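Long-range contacts in polyketide synthase PksL (Bacillus subtilis, PDB 5E1V), which probably dehydrates beta-hydroxyacyl intermediates, as the dehydratase domain of a split module in a trans-AT polyketide synthase linked to bacillaene: residues E51-N56 / Y220-A225; W85-K90 / M107-H112; S224-L229 / E261-L266; V251-F256 / K267-K272. All blocks are in the same frame, centred on the assembly; numbering follows the deposited sequence.

The four contacts illustrate how a double-hotdog dehydratase is stitched together from neighbouring antiparallel strands. Across the fold the strands run 84-94, 104-112, 53-59, 215-225, 262-273 and 248-256, so contact 2 comes first, then contact 1, then contacts 3 and 4, which share strand 262-273. Centres of contacts 1 and 2 lie about 11 Å apart, those of 1 and 3 about 10 Å, and those of 2 and 4 about 19 Å. Along the chain, contact 2 is nested within the loop that contact 1 closes, while the segments of contacts 3 and 4 interleave. Helix 34-44 packs against contacts 1 and 2, helix 190-203 against contact 4; contact 1, pairing strand 53-59 with 215-225, joins the two hotdog halves.

Contact 1: E51-N56 / Y220-A225; sequences ELQLRN and YESFSA
Strands 53-56 and 222-225 run almost exactly antiparallel, their N-to-C directions 172° apart, and the side chains sort themselves by face. Leu54 and Phe223 form a hydrogen-bonded pair, with N of Leu54 giving to O of Phe223 at 2.9 Å and N of Phe223 returning a bond of equal length to O of Leu54. Both side chains place CG anti to the backbone N (chi1 -177° and -175°). Their CB atoms meet at 4.0 Å, after which the phenyl ring leads away to lie edge-to-face with Phe188, while Leu54 packs on Ile38 and Tyr39 of helix 34-44. On the other face Gln53, also anti and extended beyond CG, reaches alongside the partner strand, so that its NE2 comes within 3.1 Å of Ser222 CB, a tight fit. Water 1 bridges the strands past the last pair, accepting from Ala225 N at 2.8 Å and lying 2.5 Å from Leu52 O. At the opposite end Asn56 N bonds to Glu221 O at 2.9 Å, where a classic beta bulge sets Glu221 and Ser222 together against Lys267. Such strand-to-strand joining of two hotdog units, one from each half of the chain, is the seam of a double-hotdog dehydratase fold.

Contact 2: W85-K90 / M107-H112; sequences WQITAK and MKADMH
The indole of Trp85 presents its edge to the partner strand: Met111 O lies in the ring plane, 3.5 Å from CE3. Elsewhere the ring meets Phe42 edge-to-face and Phe47 at a steep angle, so it sits in an aromatic cluster beside helix 34-44. The second pair of flat groups, the Gln86 amide and the Asp110 carboxylate, stand nearly perpendicular, their planes 88° apart. Gln86 NE2 lies 2.7 Å from Asp110 OD1, yet the hydrogen bond is weak because its angle at the proton is only 116°. Bending at chi2 (-30°) curls the Gln86 chain back over the backbone, which leaves its OE1 only 2.6 Å from Ile87 O, an unfavourable meeting of two acceptors. Lys108 CE approaches that same OE1 obliquely. An alanine in place of Gln86 would remove the amide and would probably cost the strands their weak polar link to Asp110 and the contact with the Lys108 chain.

On the face bearing Ile87, contacts are apolar. CD1 of Ile87 touches Ala109 CB at 4.0 Å and Met111 CB at 3.9 Å, while Met107, bent at chi2 and chi3, turns its CE onto Ala89 CB at 3.9 Å. Beneath them the hairpin of strands 84-94 and 104-112 is bonded along its length, weakly only at Met107 N to Ala89 O, with Trp85 N meeting Met111 O almost linearly at 2.8 Å. The chemistry is therefore two-sided: an apolar face against helix 34-44, and a polar face whose one side-chain bond, Gln86 to Asp110, is weak and so probably adds less than the main-chain bonds.

Contact 3: S224-L229 / E261-L266; sequences SASALL and EKVAEL
Two alanine methyls and a leucine end meet where strand 215-225 runs out beside strand 262-273. Ala225 and Ala264 are a non-hydrogen-bonded pair whose methyls share one face, CB to CB 3.8 Å, and from the loop beyond, Leu229 brings its isopropyl end back to the same place. Its CG stands anti to the carbonyl carbon (chi1 -59°); of the two methyls beyond it, CD1 rests on Ala264 CB at 4.1 Å, whereas CD2 crosses obliquely to Val263 CG2 at 3.8 Å. That valine branch occupies the crowded position between N and carbonyl carbon, and CB of Ala227 also comes up to Val263 CB. Val263 and Ala264 form a classic beta bulge in this part of the hotdog fold, both facing Phe255 of strand 248-256, which is consistent with two consecutive residues both meeting Leu229.

Main-chain bonds keep the strands in register around it. Glu265 N points almost along the C=O axis of Ser224 at 2.9 Å from its O, and Ser226 N meets Val263 O at 2.8 Å, in the carbonyl plane. Ser226 already lies beyond the strand, and in the loop that follows N and O of Ala227 are buried by the contact with no partner in the model.

On the other face Lys262 stretches out fully along its own strand, carrying NZ to 2.7 Å from Glu265 OE1, which it meets from above the carboxylate plane. Glu254 gives the ammonium a second acidic partner, so it lies between two carboxylates, one of them on strand 248-256, and is likely to remain protonated.

Contact 4: V251-F256 / K267-K272; sequences VTLEFF and KNFTSK
The short axes of 251-256 and 267-272 make 126°, and the segments meet only around Val251 and Phe269; the hairpin goes on pairing through Leu253 with Leu266. Val251 N reaches Phe269 O at 3.0 Å, and the return bond from Phe269 N to Val251 O, though 2.8 Å long, is weak because it is bent. Thr252 holds OG1 anti to its carbonyl carbon (chi1 -80°), and there it accepts the N-H of Asn268 at 3.0 Å along a nearly straight line, 176°. A valine at Thr252 would lose this hydroxyl and is likely to leave the Asn268 amide without that acceptor, weakening the link at this step of the hairpin. Arg243 holds OD1 of Asn268.

On the opposite face Phe269, CG anti to the backbone N, lies side by side with Val251, whose CG2 approaches ring atom CD2 at 3.7 Å. Leu253 crosses obliquely to meet the same CD2 with its CD1 at 4.1 Å. Val251 and Leu253 continue onto Ala200 of helix 190-203, and Phe269 onto Pro217. This is a twisted beta hairpin whose apolar face packs on a central helix, the hallmark of the hotdog fold, here in its C-terminal copy.

Contact 1: E51-N56 / Y220-A225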
# COMPACT_ATOMS: atom_id res chain seq x y z
N GLU A 51 3.26 4.53 -17.91
CA GLU A 51 2.91 3.58 -18.99
C GLU A 51 2.00 2.45 -18.60
O GLU A 51 1.53 1.74 -19.45
CB GLU A 51 4.17 2.90 -19.51
CG GLU A 51 5.19 3.85 -20.09
CD GLU A 51 6.37 3.07 -20.60
OE1 GLU A 51 6.13 2.12 -21.38
OE2 GLU A 51 7.50 3.37 -20.20
N LEU A 52 1.81 2.24 -17.30
CA LEU A 52 1.33 1.00 -16.79
C LEU A 52 0.03 1.28 -16.01
O LEU A 52 -0.28 2.47 -15.65
CB LEU A 52 2.37 0.42 -15.85
CG LEU A 52 3.78 0.33 -16.40
CD1 LEU A 52 4.78 -0.16 -15.36
CD2 LEU A 52 3.74 -0.57 -17.61
N GLN A 53 -0.80 0.25 -15.92
CA GLN A 53 -1.87 0.20 -14.93
C GLN A 53 -1.81 -1.18 -14.30
O GLN A 53 -1.92 -2.16 -15.00
CB GLN A 53 -3.27 0.37 -15.56
CG GLN A 53 -4.35 0.24 -14.50
CD GLN A 53 -5.76 0.16 -15.12
OE1 GLN A 53 -5.91 -0.11 -16.29
NE2 GLN A 53 -6.78 0.30 -14.29
N LEU A 54 -1.71 -1.21 -12.98
CA LEU A 54 -1.72 -2.44 -12.19
C LEU A 54 -3.22 -2.75 -11.99
O LEU A 54 -4.01 -1.84 -11.68
CB LEU A 54 -1.07 -2.17 -10.85
CG LEU A 54 -0.95 -3.43 -9.92
CD1 LEU A 54 -0.08 -4.55 -10.46
CD2 LEU A 54 -0.37 -2.93 -8.60
N ARG A 55 -3.59 -3.98 -12.26
CA ARG A 55 -4.97 -4.39 -12.06
C ARG A 55 -5.17 -5.71 -11.36
O ARG A 55 -4.38 -6.61 -11.54
CB ARG A 55 -5.73 -4.48 -13.41
CG ARG A 55 -5.84 -3.20 -14.22
CD ARG A 55 -6.56 -3.47 -15.53
NE ARG A 55 -8.01 -3.42 -15.39
CZ ARG A 55 -8.86 -3.53 -16.41
NH1 ARG A 55 -8.41 -3.72 -17.66
NH2 ARG A 55 -10.17 -3.43 -16.19
N ASN A 56 -6.26 -5.79 -10.60
CA ASN A 56 -6.80 -7.02 -10.02
C ASN A 56 -5.74 -7.75 -9.23
O ASN A 56 -5.44 -8.88 -9.54
CB ASN A 56 -7.36 -7.92 -11.14
CG ASN A 56 -8.52 -7.23 -11.87
OD1 ASN A 56 -9.16 -6.25 -11.35
ND2 ASN A 56 -8.74 -7.65 -13.08
N TYR A 220 -6.96 -5.15 -4.83
CA TYR A 220 -6.87 -3.85 -5.43
C TYR A 220 -7.47 -3.99 -6.79
O TYR A 220 -6.95 -4.75 -7.56
CB TYR A 220 -5.40 -3.26 -5.62
CG TYR A 220 -4.48 -3.40 -4.44
CD1 TYR A 220 -5.01 -3.49 -3.17
CD2 TYR A 220 -3.04 -3.48 -4.59
CE1 TYR A 220 -4.22 -3.68 -2.05
CE2 TYR A 220 -2.25 -3.71 -3.44
CZ TYR A 220 -2.85 -3.80 -2.19
OH TYR A 220 -2.22 -4.01 -0.95
N GLU A 221 -8.48 -3.20 -7.14
CA GLU A 221 -9.04 -3.23 -8.49
C GLU A 221 -8.02 -2.68 -9.52
O GLU A 221 -7.68 -3.30 -10.57
CB GLU A 221 -10.36 -2.43 -8.55
CG GLU A 221 -10.90 -2.42 -9.97
CD GLU A 221 -12.32 -1.93 -10.05
OE1 GLU A 221 -13.14 -2.33 -9.21
OE2 GLU A 221 -12.59 -1.13 -10.96
N SER A 222 -7.47 -1.53 -9.18
CA SER A 222 -6.47 -0.86 -10.01
C SER A 222 -5.62 0.16 -9.27
O SER A 222 -6.03 0.75 -8.26
CB SER A 222 -7.10 -0.10 -11.19
OG SER A 222 -8.05 0.76 -10.76
N PHE A 223 -4.46 0.35 -9.85
CA PHE A 223 -3.55 1.37 -9.47
C PHE A 223 -3.00 1.95 -10.72
O PHE A 223 -2.55 1.25 -11.61
CB PHE A 223 -2.37 0.86 -8.59
CG PHE A 223 -1.52 1.95 -8.11
CD1 PHE A 223 -1.91 2.71 -7.07
CD2 PHE A 223 -0.38 2.24 -8.72
CE1 PHE A 223 -1.11 3.74 -6.56
CE2 PHE A 223 0.45 3.25 -8.27
CZ PHE A 223 0.06 4.02 -7.20
N SER A 224 -2.97 3.26 -10.74
CA SER A 224 -2.53 4.04 -11.87
C SER A 224 -1.82 5.25 -11.29
O SER A 224 -2.35 5.82 -10.33
CB SER A 224 -3.77 4.53 -12.66
OG SER A 224 -3.22 5.16 -13.78
N ALA A 225 -0.74 5.67 -11.90
CA ALA A 225 0.10 6.77 -11.42
C ALA A 225 0.83 7.48 -12.60
O ALA A 225 1.37 6.83 -13.50
CB ALA A 225 1.12 6.24 -10.40
O HOH W 1 0.41 3.71 -13.55

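Contact 2: W85-K90 / M107-H112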
# COMPACT_ATOMS: atom_id res chain seq x y z
N TRP A 85 0.70 -8.36 -18.78
CA TRP A 85 1.49 -9.34 -18.00
C TRP A 85 0.66 -9.90 -16.83
O TRP A 85 -0.10 -9.18 -16.16
CB TRP A 85 2.86 -8.77 -17.46
CG TRP A 85 3.94 -8.34 -18.43
CD1 TRP A 85 5.11 -8.98 -18.74
CD2 TRP A 85 3.93 -7.15 -19.19
NE1 TRP A 85 5.80 -8.24 -19.67
CE2 TRP A 85 5.10 -7.09 -19.92
CE3 TRP A 85 3.06 -6.08 -19.23
CZ2 TRP A 85 5.40 -6.05 -20.75
CZ3 TRP A 85 3.36 -5.02 -20.05
CH2 TRP A 85 4.49 -5.02 -20.82
N GLN A 86 0.82 -11.18 -16.56
CA GLN A 86 0.24 -11.82 -15.38
C GLN A 86 1.45 -11.90 -14.45
O GLN A 86 2.50 -12.33 -14.84
CB GLN A 86 -0.32 -13.22 -15.66
CG GLN A 86 -1.57 -13.74 -14.78
CD GLN A 86 -1.86 -13.29 -13.26
OE1 GLN A 86 -1.10 -13.56 -12.32
NE2 GLN A 86 -3.09 -12.70 -13.04
N ILE A 87 1.22 -11.50 -13.24
CA ILE A 87 2.24 -11.50 -12.18
C ILE A 87 1.85 -12.53 -11.12
O ILE A 87 0.73 -12.59 -10.68
CB ILE A 87 2.26 -10.08 -11.52
CG1 ILE A 87 2.59 -8.98 -12.53
CG2 ILE A 87 3.29 -10.01 -10.40
CD1 ILE A 87 2.04 -7.66 -12.07
N THR A 88 2.80 -13.32 -10.68
CA THR A 88 2.55 -14.21 -9.54
C THR A 88 3.76 -14.11 -8.56
O THR A 88 4.92 -13.95 -8.99
CB THR A 88 2.48 -15.66 -10.08
OG1 THR A 88 3.78 -15.91 -10.63
CG2 THR A 88 1.47 -15.83 -11.17
N ALA A 89 3.50 -14.11 -7.24
CA ALA A 89 4.60 -14.02 -6.34
C ALA A 89 4.46 -15.22 -5.39
O ALA A 89 3.50 -15.36 -4.69
CB ALA A 89 4.59 -12.76 -5.57
N LYS A 90 5.42 -16.09 -5.46
CA LYS A 90 5.38 -17.30 -4.65
C LYS A 90 6.70 -17.39 -3.89
O LYS A 90 7.76 -17.10 -4.44
CB LYS A 90 5.14 -18.51 -5.54
CG LYS A 90 5.90 -18.47 -6.82
CD LYS A 90 5.55 -19.65 -7.73
CE LYS A 90 4.32 -19.40 -8.56
NZ LYS A 90 4.71 -19.25 -9.98
N MET A 107 0.61 -13.59 -3.81
CA MET A 107 -0.06 -12.47 -4.52
C MET A 107 -0.11 -12.87 -6.01
O MET A 107 0.82 -13.44 -6.53
CB MET A 107 0.78 -11.16 -4.28
CG MET A 107 0.28 -9.95 -4.99
SD MET A 107 0.97 -9.86 -6.61
CE MET A 107 2.71 -9.39 -6.32
N LYS A 108 -1.12 -12.42 -6.72
CA LYS A 108 -1.11 -12.38 -8.17
C LYS A 108 -1.73 -11.05 -8.60
O LYS A 108 -2.45 -10.44 -7.85
CB LYS A 108 -2.09 -13.45 -8.66
CG LYS A 108 -1.64 -14.88 -8.49
CD LYS A 108 -2.82 -15.85 -8.80
CE LYS A 108 -2.80 -16.17 -10.26
NZ LYS A 108 -4.01 -16.96 -10.66
N ALA A 109 -1.50 -10.65 -9.84
CA ALA A 109 -1.95 -9.41 -10.35
C ALA A 109 -1.76 -9.39 -11.85
O ALA A 109 -1.04 -10.20 -12.42
CB ALA A 109 -1.12 -8.25 -9.71
N ASP A 110 -2.36 -8.40 -12.49
CA ASP A 110 -2.17 -8.14 -13.89
C ASP A 110 -1.55 -6.76 -14.07
O ASP A 110 -1.87 -5.86 -13.31
CB ASP A 110 -3.50 -8.13 -14.63
CG ASP A 110 -4.31 -9.47 -14.44
OD1 ASP A 110 -3.68 -10.54 -14.47
OD2 ASP A 110 -5.54 -9.39 -14.22
N MET A 111 -0.67 -6.61 -15.05
CA MET A 111 -0.13 -5.28 -15.30
C MET A 111 -0.39 -5.05 -16.79
O MET A 111 -0.02 -5.91 -17.59
CB MET A 111 1.35 -5.20 -15.00
CG MET A 111 1.98 -3.86 -15.36
SD MET A 111 1.46 -2.69 -14.10
CE MET A 111 2.84 -2.58 -12.97
N HIS A 112 -1.00 -3.91 -17.11
CA HIS A 112 -1.31 -3.55 -18.51
C HIS A 112 -0.44 -2.43 -18.90
O HIS A 112 -0.39 -1.45 -18.19
CB HIS A 112 -2.78 -3.11 -18.63
CG HIS A 112 -3.75 -4.21 -18.41
ND1 HIS A 112 -3.97 -4.77 -17.16
CD2 HIS A 112 -4.54 -4.88 -19.26
CE1 HIS A 112 -4.86 -5.75 -17.27
NE2 HIS A 112 -5.21 -5.83 -18.54

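Contact 3: S224-L229 / E261-L266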
# COMPACT_ATOMS: atom_id res chain seq x y z
N SER A 224 -2.97 3.26 -10.74
CA SER A 224 -2.53 4.04 -11.87
C SER A 224 -1.82 5.25 -11.29
O SER A 224 -2.35 5.82 -10.33
CB SER A 224 -3.77 4.53 -12.66
OG SER A 224 -3.22 5.16 -13.78
N ALA A 225 -0.74 5.67 -11.90
CA ALA A 225 0.10 6.77 -11.42
C ALA A 225 0.83 7.48 -12.60
O ALA A 225 1.37 6.83 -13.50
CB ALA A 225 1.12 6.24 -10.40
N SER A 226 0.72 8.80 -12.59
CA SER A 226 1.42 9.70 -13.53
C SER A 226 2.76 10.21 -12.93
O SER A 226 3.54 10.81 -13.62
CB SER A 226 0.52 10.92 -13.89
OG SER A 226 0.21 11.75 -12.76
N ALA A 227 3.00 10.00 -11.64
CA ALA A 227 4.25 10.45 -11.01
C ALA A 227 4.50 9.59 -9.75
O ALA A 227 3.63 8.91 -9.20
CB ALA A 227 4.21 11.93 -10.66
N LEU A 228 5.75 9.54 -9.36
CA LEU A 228 6.15 8.79 -8.18
C LEU A 228 5.63 9.39 -6.90
O LEU A 228 5.41 10.63 -6.78
CB LEU A 228 7.68 8.78 -8.15
CG LEU A 228 8.45 8.19 -9.32
CD1 LEU A 228 9.92 7.86 -8.91
CD2 LEU A 228 7.85 6.89 -9.88
N LEU A 229 5.46 8.57 -5.86
CA LEU A 229 5.17 9.05 -4.54
C LEU A 229 6.26 8.63 -3.60
O LEU A 229 6.29 7.51 -3.18
CB LEU A 229 3.84 8.48 -4.04
CG LEU A 229 2.69 8.85 -4.95
CD1 LEU A 229 1.48 7.92 -4.68
CD2 LEU A 229 2.31 10.26 -4.69
N GLU A 261 -1.95 18.61 -7.37
CA GLU A 261 -2.33 17.92 -8.60
C GLU A 261 -2.57 16.43 -8.32
O GLU A 261 -1.84 15.83 -7.55
CB GLU A 261 -1.28 18.08 -9.66
CG GLU A 261 -0.97 19.54 -10.03
CD GLU A 261 0.43 19.74 -10.54
OE1 GLU A 261 1.28 18.89 -10.26
OE2 GLU A 261 0.73 20.78 -11.19
N LYS A 262 -3.63 15.87 -8.89
CA LYS A 262 -3.87 14.39 -8.75
C LYS A 262 -2.81 13.64 -9.55
O LYS A 262 -2.59 13.94 -10.73
CB LYS A 262 -5.24 13.97 -9.21
CG LYS A 262 -5.52 12.48 -8.99
CD LYS A 262 -7.01 12.16 -8.98
CE LYS A 262 -7.29 10.67 -8.85
NZ LYS A 262 -8.76 10.47 -8.82
N VAL A 263 -2.10 12.72 -8.89
CA VAL A 263 -1.05 11.91 -9.54
C VAL A 263 -1.19 10.38 -9.47
O VAL A 263 -0.47 9.69 -10.16
CB VAL A 263 0.33 12.25 -9.01
CG1 VAL A 263 0.58 13.70 -9.36
CG2 VAL A 263 0.46 12.02 -7.49
N ALA A 264 -2.08 9.88 -8.63
CA ALA A 264 -2.32 8.48 -8.58
C ALA A 264 -3.68 8.13 -8.00
O ALA A 264 -4.35 8.88 -7.31
CB ALA A 264 -1.18 7.73 -7.83
N GLU A 265 -4.10 6.92 -8.25
CA GLU A 265 -5.29 6.43 -7.59
C GLU A 265 -5.26 4.94 -7.41
O GLU A 265 -4.99 4.21 -8.36
CB GLU A 265 -6.55 6.77 -8.40
CG GLU A 265 -7.86 6.32 -7.74
CD GLU A 265 -9.07 6.86 -8.51
OE1 GLU A 265 -9.52 7.97 -8.21
OE2 GLU A 265 -9.52 6.20 -9.44
N LEU A 266 -5.57 4.50 -6.19
CA LEU A 266 -5.83 3.07 -5.91
C LEU A 266 -7.30 2.86 -5.83
O LEU A 266 -7.93 3.23 -4.82
CB LEU A 266 -5.20 2.61 -4.57
CG LEU A 266 -5.10 1.13 -4.28
CD1 LEU A 266 -4.25 0.35 -5.23
CD2 LEU A 266 -4.55 0.91 -2.92

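Contact 4: V251-F256 / K267-K272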
# COMPACT_ATOMS: atom_id res chain seq x y z
N VAL A 251 -12.41 0.99 -0.13
CA VAL A 251 -12.14 2.40 -0.16
C VAL A 251 -11.41 2.71 -1.47
O VAL A 251 -10.88 1.81 -2.09
CB VAL A 251 -11.21 2.86 0.97
CG1 VAL A 251 -11.85 2.59 2.31
CG2 VAL A 251 -9.89 2.07 0.92
N THR A 252 -11.39 3.97 -1.87
CA THR A 252 -10.68 4.38 -3.07
C THR A 252 -9.75 5.49 -2.58
O THR A 252 -10.19 6.46 -1.96
CB THR A 252 -11.59 4.79 -4.27
OG1 THR A 252 -12.08 3.63 -4.96
CG2 THR A 252 -10.73 5.56 -5.30
N LEU A 253 -8.44 5.32 -2.82
CA LEU A 253 -7.43 6.26 -2.35
C LEU A 253 -6.96 7.15 -3.50
O LEU A 253 -6.53 6.65 -4.52
CB LEU A 253 -6.19 5.48 -1.74
CG LEU A 253 -6.37 4.52 -0.57
CD1 LEU A 253 -5.05 3.81 -0.12
CD2 LEU A 253 -7.13 5.16 0.61
N GLU A 254 -7.02 8.48 -3.33
CA GLU A 254 -6.64 9.38 -4.43
C GLU A 254 -5.40 10.13 -4.00
O GLU A 254 -5.44 10.78 -2.99
CB GLU A 254 -7.80 10.35 -4.75
CG GLU A 254 -9.04 9.61 -5.17
CD GLU A 254 -10.17 10.56 -5.43
OE1 GLU A 254 -10.19 11.17 -6.54
OE2 GLU A 254 -10.98 10.71 -4.48
N PHE A 255 -4.32 10.03 -4.75
CA PHE A 255 -3.08 10.66 -4.38
C PHE A 255 -2.80 11.97 -5.10
O PHE A 255 -2.81 12.04 -6.31
CB PHE A 255 -1.93 9.69 -4.47
CG PHE A 255 -2.16 8.42 -3.71
CD1 PHE A 255 -2.81 7.34 -4.33
CD2 PHE A 255 -1.72 8.26 -2.43
CE1 PHE A 255 -3.01 6.15 -3.66
CE2 PHE A 255 -1.96 7.08 -1.76
CZ PHE A 255 -2.57 6.03 -2.37
N PHE A 256 -2.46 12.99 -4.31
CA PHE A 256 -2.06 14.29 -4.83
C PHE A 256 -0.68 14.77 -4.37
O PHE A 256 -0.30 14.56 -3.20
CB PHE A 256 -3.10 15.32 -4.34
CG PHE A 256 -4.48 15.07 -4.84
CD1 PHE A 256 -5.32 14.22 -4.18
CD2 PHE A 256 -4.94 15.71 -5.97
CE1 PHE A 256 -6.57 13.96 -4.64
CE2 PHE A 256 -6.21 15.48 -6.43
CZ PHE A 256 -7.03 14.61 -5.75
N LYS A 267 -7.87 2.26 -6.87
CA LYS A 267 -9.36 2.09 -6.88
C LYS A 267 -9.85 0.80 -6.23
O LYS A 267 -9.34 -0.28 -6.50
CB LYS A 267 -9.83 2.24 -8.33
CG LYS A 267 -11.34 2.19 -8.59
CD LYS A 267 -11.58 2.70 -10.03
CE LYS A 267 -13.05 2.55 -10.47
NZ LYS A 267 -13.97 2.93 -9.37
N ASN A 268 -10.86 0.90 -5.35
CA ASN A 268 -11.44 -0.26 -4.62
C ASN A 268 -10.39 -1.12 -3.93
O ASN A 268 -10.27 -2.29 -4.15
CB ASN A 268 -12.37 -1.04 -5.50
CG ASN A 268 -13.75 -0.37 -5.55
OD1 ASN A 268 -14.33 -0.12 -4.49
ND2 ASN A 268 -14.23 -0.05 -6.73
N PHE A 269 -9.62 -0.45 -3.11
CA PHE A 269 -8.77 -1.12 -2.11
C PHE A 269 -9.71 -1.83 -1.11
O PHE A 269 -10.39 -1.18 -0.29
CB PHE A 269 -7.86 -0.12 -1.45
CG PHE A 269 -7.14 -0.63 -0.25
CD1 PHE A 269 -6.84 -1.94 -0.11
CD2 PHE A 269 -6.74 0.23 0.76
CE1 PHE A 269 -6.18 -2.42 1.00
CE2 PHE A 269 -6.12 -0.24 1.89
CZ PHE A 269 -5.83 -1.59 2.01
N THR A 270 -9.71 -3.15 -1.24
CA THR A 270 -10.56 -4.08 -0.45
C THR A 270 -9.70 -4.82 0.58
O THR A 270 -8.67 -5.48 0.23
CB THR A 270 -11.19 -5.19 -1.32
OG1 THR A 270 -11.77 -4.63 -2.53
CG2 THR A 270 -12.25 -5.95 -0.52
N SER A 271 -10.17 -4.82 1.83
CA SER A 271 -9.56 -5.53 2.93
C SER A 271 -10.60 -6.43 3.62
O SER A 271 -11.81 -6.23 3.48
CB SER A 271 -9.03 -4.50 3.94
OG SER A 271 -8.06 -3.65 3.34
N LYS A 272 -10.11 -7.41 4.36
CA LYS A 272 -10.97 -8.47 4.89
C LYS A 272 -10.69 -8.66 6.35
O LYS A 272 -9.54 -8.62 6.78
CB LYS A 272 -10.75 -9.79 4.18
CG LYS A 272 -11.64 -10.96 4.66
CD LYS A 272 -11.36 -12.24 3.89
CE LYS A 272 -10.21 -13.02 4.52
NZ LYS A 272 -9.62 -14.04 3.59